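Local coordinates for protein methylocystis parvus OBBP MbnE (Methylocystis parvus OBBP, PDB 5ICQ) that probably binds the copper-chelating peptide methanobactin in the periplasm for uptake, as a family 5 extracellular solute-binding protein, at residues Arg339-Met344 / Leu422-Ala427; Ala115-Ile120 / Thr128-Pro133; Thr86-Leu91 / Ala236-Lys241. All coordinates share one frame; numbering follows the deposited sequence.

Contact 1. Residues Arg339-Met344 / Leu422-Ala427; sequences REAFGM and LDLLAA
L424 and L425 of helix 415-427 take A341 of helix 336-343 between them, in a nearly antiparallel helix pair whose axes, over these short segments, approach to 8.6 Å at a signed crossing angle of -164°. The methyl of A341 meets both leucines: its CB lies 3.6 Å from L425 CG and 3.9 Å from L424 CB. So small a side chain lets the backbones come close, the CA atoms of A341 and L424 being 6.0 Å apart. L424 then reaches past it with one branch. Its CD1 rests on the aliphatic part of E340, 3.6 Å from CG, and the extended M344 chain crosses it at about a right angle to bring its CE to 3.7 Å from the same L424 CD1. E340 can offer CG because CG stands anti to the backbone N (chi1 174°), while its OE1 goes on to a salt bridge with R395. On the other flank L425 CD2 approaches F342 CE1 obliquely at 3.9 Å, and the F342 ring also packs edge-to-face with F444. All five pairings across the segments are made by carbon atoms, implying that shape and exclusion of water, rather than directed bonds, hold the helices together.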
loop_
_atom_site.group_PDB
_atom_site.type_symbol
_atom_site.label_atom_id
_atom_site.label_comp_id
_atom_site.label_asym_id
_atom_site.label_seq_id
_atom_site.Cartn_x
_atom_site.Cartn_y
_atom_site.Cartn_z
ATOM N N ARG A 339 -0.286 -17.340 -21.860
ATOM C CA ARG A 339 -0.575 -16.141 -21.082
ATOM C C ARG A 339 0.157 -14.938 -21.655
ATOM O O ARG A 339 -0.420 -13.848 -21.757
ATOM C CB ARG A 339 -0.211 -16.343 -19.606
ATOM C CG ARG A 339 -0.948 -17.541 -18.989
ATOM C CD ARG A 339 -0.851 -17.598 -17.461
ATOM N NE ARG A 339 0.526 -17.780 -16.978
ATOM C CZ ARG A 339 1.044 -18.937 -16.583
ATOM N NH1 ARG A 339 0.322 -20.064 -16.676
ATOM N NH2 ARG A 339 2.288 -18.983 -16.119
ATOM N N GLU A 340 1.433 -15.111 -22.021
ATOM C CA GLU A 340 2.173 -14.012 -22.645
ATOM C C GLU A 340 1.502 -13.561 -23.937
ATOM O O GLU A 340 1.342 -12.357 -24.183
ATOM C CB GLU A 340 3.628 -14.412 -22.917
ATOM C CG GLU A 340 4.372 -13.316 -23.700
ATOM C CD GLU A 340 5.877 -13.527 -23.808
ATOM O OE1 GLU A 340 6.371 -14.625 -23.487
ATOM O OE2 GLU A 340 6.572 -12.568 -24.211
ATOM N N ALA A 341 1.102 -14.521 -24.782
ATOM C CA ALA A 341 0.457 -14.172 -26.046
ATOM C C ALA A 341 -0.846 -13.409 -25.830
ATOM O O ALA A 341 -1.122 -12.423 -26.527
ATOM C CB ALA A 341 0.187 -15.441 -26.859
ATOM N N PHE A 342 -1.678 -13.860 -24.885
ATOM C CA PHE A 342 -2.924 -13.147 -24.630
ATOM C C PHE A 342 -2.644 -11.735 -24.139
ATOM O O PHE A 342 -3.365 -10.790 -24.488
ATOM C CB PHE A 342 -3.781 -13.894 -23.606
ATOM C CG PHE A 342 -4.612 -15.002 -24.184
ATOM C CD1 PHE A 342 -4.206 -15.688 -25.320
ATOM C CD2 PHE A 342 -5.819 -15.356 -23.581
ATOM C CE1 PHE A 342 -4.985 -16.722 -25.839
ATOM C CE2 PHE A 342 -6.599 -16.384 -24.092
ATOM C CZ PHE A 342 -6.180 -17.072 -25.224
ATOM N N GLY A 343 -1.589 -11.574 -23.343
ATOM C CA GLY A 343 -1.233 -10.257 -22.847
ATOM C C GLY A 343 -0.878 -9.285 -23.951
ATOM O O GLY A 343 -1.107 -8.083 -23.818
ATOM N N MET A 344 -0.325 -9.790 -25.055
ATOM C CA MET A 344 0.031 -8.939 -26.187
ATOM C C MET A 344 -1.171 -8.256 -26.804
ATOM O O MET A 344 -1.012 -7.260 -27.517
ATOM C CB MET A 344 0.708 -9.762 -27.280
ATOM C CG MET A 344 2.070 -10.272 -26.925
ATOM S SD MET A 344 2.682 -11.286 -28.286
ATOM C CE MET A 344 4.275 -11.734 -27.596
ATOM N N LEU A 422 -0.077 -15.017 -32.310
ATOM C CA LEU A 422 -0.387 -16.304 -32.930
ATOM C C LEU A 422 0.847 -17.187 -33.052
ATOM O O LEU A 422 0.748 -18.413 -32.910
ATOM C CB LEU A 422 -1.029 -16.071 -34.303
ATOM C CG LEU A 422 -2.437 -15.490 -34.207
ATOM C CD1 LEU A 422 -2.925 -14.971 -35.559
ATOM C CD2 LEU A 422 -3.378 -16.556 -33.658
ATOM N N ASP A 423 2.019 -16.598 -33.311
ATOM C CA ASP A 423 3.233 -17.405 -33.374
ATOM C C ASP A 423 3.543 -18.034 -32.023
ATOM O O ASP A 423 3.913 -19.212 -31.948
ATOM C CB ASP A 423 4.424 -16.563 -33.856
ATOM C CG ASP A 423 4.285 -16.121 -35.304
ATOM O OD1 ASP A 423 3.389 -16.622 -36.014
ATOM O OD2 ASP A 423 5.080 -15.259 -35.736
ATOM N N LEU A 424 3.408 -17.264 -30.940
ATOM C CA LEU A 424 3.600 -17.826 -29.605
ATOM C C LEU A 424 2.576 -18.911 -29.314
ATOM O O LEU A 424 2.909 -19.967 -28.758
ATOM C CB LEU A 424 3.490 -16.728 -28.542
ATOM C CG LEU A 424 4.723 -16.287 -27.774
ATOM C CD1 LEU A 424 4.314 -15.300 -26.694
ATOM C CD2 LEU A 424 5.464 -17.486 -27.187
ATOM N N LEU A 425 1.308 -18.644 -29.637
ATOM C CA LEU A 425 0.259 -19.632 -29.412
ATOM C C LEU A 425 0.541 -20.916 -30.180
ATOM O O LEU A 425 0.331 -22.017 -29.661
ATOM C CB LEU A 425 -1.099 -19.041 -29.799
ATOM C CG LEU A 425 -1.535 -17.930 -28.829
ATOM C CD1 LEU A 425 -2.614 -17.021 -29.410
ATOM C CD2 LEU A 425 -1.986 -18.566 -27.485
ATOM N N ALA A 426 1.022 -20.796 -31.421
ATOM C CA ALA A 426 1.369 -21.989 -32.197
ATOM C C ALA A 426 2.421 -22.827 -31.478
ATOM O O ALA A 426 2.317 -24.059 -31.426
ATOM C CB ALA A 426 1.850 -21.580 -33.595
ATOM N N ALA A 427 3.419 -22.170 -30.879
ATOM C CA ALA A 427 4.410 -22.883 -30.080
ATOM C C ALA A 427 3.786 -23.552 -28.861
ATOM O O ALA A 427 4.258 -24.608 -28.422
ATOM C CB ALA A 427 5.521 -21.922 -29.654
#

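Contact 2. Residues Ala115-Ile120 / Thr128-Pro133; sequences AQSIDI and TFHLDP
The two strands of a beta hairpin, 109-120 and 126-131, pair here in antiparallel fashion within a larger antiparallel sheet. D119 and T128 form a hydrogen-bonded pair closed from both sides: D119 N gives to T128 O at 2.8 Å, and T128 N gives to D119 O at 2.9 Å. I118 and F129 follow as a non-hydrogen-bonded pair, and S117 O then accepts from H130 N at 3.0 Å. Beyond this point the register slips by one residue. Q116 and S117 both face H130, the definition of a classic beta bulge: H130 O takes a bond from Q116 N at 2.8 Å and a weak one from S117 N at 3.5 Å. The strand turns a corner at Q116, and A115 returns to pairing opposite L131.

On the face carrying I118 and F129, the two side chains run side by side in the same direction. I118 CG2 sits 3.5 Å from F129 CD1, approaching the ring obliquely, and A115 CB reaches the same ring carbon. The F129 side chain also touches A198 of helix 193-198. The other face carries S117, D119, T128 and H130. With chi1 at -71°, CG of H130 is anti to its carbonyl carbon; S117 OG comes within 3.5 Å of H130 CB, and the ring continues over the strand beyond it. Cutting this side chain back to an alanine would probably leave S117 OG without the ring atoms beside it and open a gap over that face. At the bulge, the Q116 side chain turns to P133, its OE1 3.6 Å from CD of P133.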
loop_
_atom_site.group_PDB
_atom_site.type_symbol
_atom_site.label_atom_id
_atom_site.label_comp_id
_atom_site.label_asym_id
_atom_site.label_seq_id
_atom_site.Cartn_x
_atom_site.Cartn_y
_atom_site.Cartn_z
ATOM N N ALA A 115 9.262 5.070 22.772
ATOM C CA ALA A 115 10.567 4.510 23.116
ATOM C C ALA A 115 11.650 5.516 22.749
ATOM O O ALA A 115 11.758 5.920 21.585
ATOM C CB ALA A 115 10.812 3.186 22.387
ATOM N N GLN A 116 12.463 5.913 23.735
ATOM C CA GLN A 116 13.535 6.858 23.449
ATOM C C GLN A 116 14.759 6.188 22.834
ATOM O O GLN A 116 15.559 6.873 22.191
ATOM C CB GLN A 116 13.931 7.634 24.714
ATOM C CG GLN A 116 14.750 6.876 25.725
ATOM C CD GLN A 116 15.153 7.760 26.904
ATOM O OE1 GLN A 116 14.476 8.745 27.215
ATOM N NE2 GLN A 116 16.261 7.422 27.551
ATOM N N SER A 117 14.911 4.873 22.984
ATOM C CA SER A 117 16.012 4.159 22.343
ATOM C C SER A 117 15.672 2.678 22.316
ATOM O O SER A 117 14.702 2.234 22.939
ATOM C CB SER A 117 17.349 4.408 23.060
ATOM O OG SER A 117 17.382 3.757 24.320
ATOM N N ILE A 118 16.492 1.917 21.577
ATOM C CA ILE A 118 16.279 0.487 21.418
ATOM C C ILE A 118 17.599 -0.249 21.601
ATOM O O ILE A 118 18.688 0.286 21.371
ATOM C CB ILE A 118 15.651 0.124 20.052
ATOM C CG1 ILE A 118 16.554 0.563 18.899
ATOM C CG2 ILE A 118 14.265 0.746 19.903
ATOM C CD1 ILE A 118 16.202 -0.108 17.597
ATOM N N ASP A 119 17.486 -1.490 22.072
ATOM C CA ASP A 119 18.600 -2.431 22.145
ATOM C C ASP A 119 18.264 -3.594 21.230
ATOM O O ASP A 119 17.301 -4.321 21.484
ATOM C CB ASP A 119 18.831 -2.949 23.564
ATOM C CG ASP A 119 19.450 -1.916 24.469
ATOM O OD1 ASP A 119 19.354 -2.089 25.702
ATOM O OD2 ASP A 119 20.029 -0.937 23.953
ATOM N N ILE A 120 19.049 -3.777 20.173
ATOM C CA ILE A 120 18.769 -4.830 19.208
ATOM C C ILE A 120 20.091 -5.366 18.683
ATOM O O ILE A 120 21.081 -4.636 18.587
ATOM C CB ILE A 120 17.858 -4.299 18.075
ATOM C CG1 ILE A 120 17.317 -5.443 17.220
ATOM C CG2 ILE A 120 18.592 -3.256 17.233
ATOM C CD1 ILE A 120 16.275 -4.983 16.185
ATOM N N THR A 128 14.880 -4.848 22.910
ATOM C CA THR A 128 14.373 -4.189 24.106
ATOM C C THR A 128 14.132 -2.718 23.803
ATOM O O THR A 128 14.997 -2.042 23.236
ATOM C CB THR A 128 15.341 -4.325 25.287
ATOM O OG1 THR A 128 15.475 -5.709 25.637
ATOM C CG2 THR A 128 14.817 -3.553 26.502
ATOM N N PHE A 129 12.958 -2.230 24.181
ATOM C CA PHE A 129 12.609 -0.824 24.036
ATOM C C PHE A 129 12.789 -0.128 25.376
ATOM O O PHE A 129 12.272 -0.599 26.394
ATOM C CB PHE A 129 11.170 -0.671 23.551
ATOM C CG PHE A 129 10.938 -1.245 22.188
ATOM C CD1 PHE A 129 11.178 -0.484 21.056
ATOM C CD2 PHE A 129 10.479 -2.543 22.038
ATOM C CE1 PHE A 129 10.961 -1.011 19.774
ATOM C CE2 PHE A 129 10.260 -3.079 20.768
ATOM C CZ PHE A 129 10.504 -2.312 19.635
ATOM N N HIS A 130 13.526 0.978 25.374
ATOM C CA HIS A 130 13.662 1.840 26.546
ATOM C C HIS A 130 12.651 2.972 26.418
ATOM O O HIS A 130 12.783 3.827 25.539
ATOM C CB HIS A 130 15.076 2.405 26.655
ATOM C CG HIS A 130 16.113 1.398 27.029
ATOM N ND1 HIS A 130 16.483 0.365 26.196
ATOM C CD2 HIS A 130 16.877 1.281 28.141
ATOM C CE1 HIS A 130 17.422 -0.354 26.784
ATOM N NE2 HIS A 130 17.684 0.184 27.962
ATOM N N LEU A 131 11.657 2.995 27.309
ATOM C CA LEU A 131 10.578 3.967 27.205
ATOM C C LEU A 131 11.007 5.340 27.704
ATOM O O LEU A 131 11.765 5.458 28.671
ATOM C CB LEU A 131 9.357 3.494 27.997
ATOM C CG LEU A 131 8.895 2.068 27.698
ATOM C CD1 LEU A 131 7.658 1.725 28.516
ATOM C CD2 LEU A 131 8.625 1.920 26.220
ATOM N N ASP A 132 10.494 6.379 27.054
ATOM C CA ASP A 132 10.794 7.757 27.449
ATOM C C ASP A 132 10.025 8.092 28.721
ATOM O O ASP A 132 8.786 8.048 28.710
ATOM C CB ASP A 132 10.406 8.728 26.333
ATOM C CG ASP A 132 11.006 10.121 26.521
ATOM O OD1 ASP A 132 11.064 10.608 27.670
ATOM O OD2 ASP A 132 11.433 10.717 25.509
ATOM N N PRO A 133 10.698 8.445 29.823
ATOM C CA PRO A 133 9.970 8.753 31.064
ATOM C C PRO A 133 9.097 9.996 30.968
ATOM O O PRO A 133 8.255 10.210 31.853
ATOM C CB PRO A 133 11.096 8.929 32.097
ATOM C CG PRO A 133 12.287 9.331 31.290
ATOM C CD PRO A 133 12.158 8.614 29.968
#

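Contact 3. Residues Thr86-Leu91 / Ala236-Lys241; sequences TAAQGL and ARLLLK. With SO4 (sulfate ion), chain B.
Strand 237-242, an inner strand of a four-strand mixed sheet, is covered on one face by the loop that holds T86-L91. L238 and L240 point toward that loop. L238 CD2 does most of the touching, lying 3.8 Å from A88 CB, 3.7 Å from Q89 O and 3.9 Å from L91 CD2; its CG stands anti to the backbone N (chi1 171°), which extends the branch into the bend of the loop. L91 and L238 approach at a slant. Further along, L240 CD1 meets G90 O at 3.6 Å, an oxygen whose hydrogen bond comes from N94. G90 has phi 89°, at which a side chain would be jammed against the carbonyl oxygen of Q89, so the turn itself calls for glycine.

The strand enters through a classic beta bulge, A236 and R237 both facing Q233, and R237 and L239 lie on the face away from the loop. The R237 chain is bent, and L239 CB lies 3.9 Å above the plane of its guanidinium, over the centre. R237 NH2 donates hydrogen bonds to O4 and O2 of a sulfate ion, probably from the crystallisation liquor, at 3.1 and 3.2 Å. R65 also bonds this ion, while D231 and D264 form salt bridges with R237.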
loop_
_atom_site.group_PDB
_atom_site.type_symbol
_atom_site.label_atom_id
_atom_site.label_comp_id
_atom_site.label_asym_id
_atom_site.label_seq_id
_atom_site.Cartn_x
_atom_site.Cartn_y
_atom_site.Cartn_z
ATOM N N THR A 86 -16.707 0.175 10.919
ATOM C CA THR A 86 -16.024 1.118 10.028
ATOM C C THR A 86 -15.401 2.271 10.817
ATOM O O THR A 86 -16.105 3.190 11.241
ATOM C CB THR A 86 -16.986 1.699 8.979
ATOM O OG1 THR A 86 -17.629 0.631 8.275
ATOM C CG2 THR A 86 -16.227 2.558 7.994
ATOM N N ALA A 87 -14.086 2.219 11.025
ATOM C CA ALA A 87 -13.440 3.165 11.921
ATOM C C ALA A 87 -13.165 4.478 11.205
ATOM O O ALA A 87 -12.842 4.496 10.018
ATOM C CB ALA A 87 -12.134 2.592 12.471
ATOM N N ALA A 88 -13.320 5.576 11.937
ATOM C CA ALA A 88 -12.948 6.887 11.428
ATOM C C ALA A 88 -11.451 6.929 11.145
ATOM O O ALA A 88 -10.657 6.259 11.803
ATOM C CB ALA A 88 -13.313 7.969 12.443
ATOM N N GLN A 89 -11.066 7.718 10.145
ATOM C CA GLN A 89 -9.653 7.945 9.894
ATOM C C GLN A 89 -9.169 9.101 10.759
ATOM O O GLN A 89 -9.950 9.779 11.419
ATOM C CB GLN A 89 -9.404 8.241 8.415
ATOM C CG GLN A 89 -9.567 7.033 7.527
ATOM C CD GLN A 89 -9.609 7.418 6.063
ATOM O OE1 GLN A 89 -10.658 7.366 5.424
ATOM N NE2 GLN A 89 -8.468 7.833 5.531
ATOM N N GLY A 90 -7.856 9.311 10.765
ATOM C CA GLY A 90 -7.291 10.401 11.529
ATOM C C GLY A 90 -6.941 10.065 12.963
ATOM O O GLY A 90 -6.491 10.956 13.688
ATOM N N LEU A 91 -7.126 8.813 13.400
ATOM C CA LEU A 91 -6.849 8.491 14.798
ATOM C C LEU A 91 -5.428 8.003 15.007
ATOM O O LEU A 91 -4.800 8.321 16.024
ATOM C CB LEU A 91 -7.835 7.433 15.303
ATOM C CG LEU A 91 -9.285 7.896 15.326
ATOM C CD1 LEU A 91 -10.231 6.690 15.515
ATOM C CD2 LEU A 91 -9.488 8.915 16.423
ATOM N N ALA A 236 -20.833 11.341 10.406
ATOM C CA ALA A 236 -20.912 12.732 9.983
ATOM C C ALA A 236 -19.589 13.455 10.181
ATOM O O ALA A 236 -19.032 13.979 9.210
ATOM C CB ALA A 236 -22.035 13.457 10.734
ATOM N N ARG A 237 -19.064 13.500 11.404
ATOM C CA ARG A 237 -17.846 14.267 11.626
ATOM C C ARG A 237 -17.103 13.731 12.840
ATOM O O ARG A 237 -17.702 13.183 13.769
ATOM C CB ARG A 237 -18.137 15.767 11.795
ATOM C CG ARG A 237 -18.896 16.158 13.049
ATOM C CD ARG A 237 -17.959 16.684 14.141
ATOM N NE ARG A 237 -17.406 17.992 13.801
ATOM C CZ ARG A 237 -17.613 19.106 14.496
ATOM N NH1 ARG A 237 -18.361 19.092 15.596
ATOM N NH2 ARG A 237 -17.055 20.237 14.098
ATOM N N LEU A 238 -15.784 13.889 12.795
ATOM C CA LEU A 238 -14.896 13.655 13.927
ATOM C C LEU A 238 -14.078 14.923 14.111
ATOM O O LEU A 238 -13.427 15.376 13.165
ATOM C CB LEU A 238 -13.995 12.447 13.665
ATOM C CG LEU A 238 -12.875 12.200 14.674
ATOM C CD1 LEU A 238 -13.480 11.914 16.037
ATOM C CD2 LEU A 238 -11.964 11.051 14.217
ATOM N N LEU A 239 -14.150 15.528 15.292
ATOM C CA LEU A 239 -13.408 16.752 15.581
ATOM C C LEU A 239 -12.258 16.442 16.530
ATOM O O LEU A 239 -12.474 15.943 17.643
ATOM C CB LEU A 239 -14.308 17.832 16.180
ATOM C CG LEU A 239 -13.584 19.145 16.531
ATOM C CD1 LEU A 239 -13.087 19.870 15.277
ATOM C CD2 LEU A 239 -14.467 20.066 17.374
ATOM N N LEU A 240 -11.047 16.744 16.087
ATOM C CA LEU A 240 -9.843 16.614 16.890
ATOM C C LEU A 240 -9.408 17.993 17.357
ATOM O O LEU A 240 -9.470 18.959 16.597
ATOM C CB LEU A 240 -8.714 15.977 16.083
ATOM C CG LEU A 240 -9.042 14.640 15.433
ATOM C CD1 LEU A 240 -7.808 14.100 14.732
ATOM C CD2 LEU A 240 -9.564 13.664 16.486
ATOM N N LYS A 241 -8.968 18.084 18.603
ATOM C CA LYS A 241 -8.502 19.344 19.157
ATOM C C LYS A 241 -7.157 19.104 19.823
ATOM O O LYS A 241 -6.965 18.086 20.493
ATOM C CB LYS A 241 -9.519 19.909 20.164
ATOM C CG LYS A 241 -9.105 21.218 20.789
ATOM C CD LYS A 241 -10.292 21.876 21.472
ATOM C CE LYS A 241 -9.929 23.244 22.023
ATOM N NZ LYS A 241 -11.093 23.829 22.759
HETATM S S SO4 B . -18.058 23.122 16.126
HETATM O O1 SO4 B . -18.105 22.535 17.460
HETATM O O2 SO4 B . -19.044 22.495 15.253
HETATM O O3 SO4 B . -18.340 24.554 16.195
HETATM O O4 SO4 B . -16.724 22.914 15.584
#

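How the contacts relate
From the N terminus, the loop at 86-91 comes first and meets its partner only at 236-241, so contact 3 closes a long span of chain. Contact 2 opens and closes within that span, as a local hairpin with seven residues between its segments. Contact 1 follows in series, returning after 77 residues that include 26 of helix. Contact 3 ties the loop to the four-strand mixed sheet, contact 2 joins neighbouring strands of the antiparallel sheet, and contact 1 pairs two helices. The centres of contacts 2 and 3 lie about 30 Å apart; the centre of contact 1 is about 57 and 51 Å from theirs respectively, across the centre of the chain. None touches another.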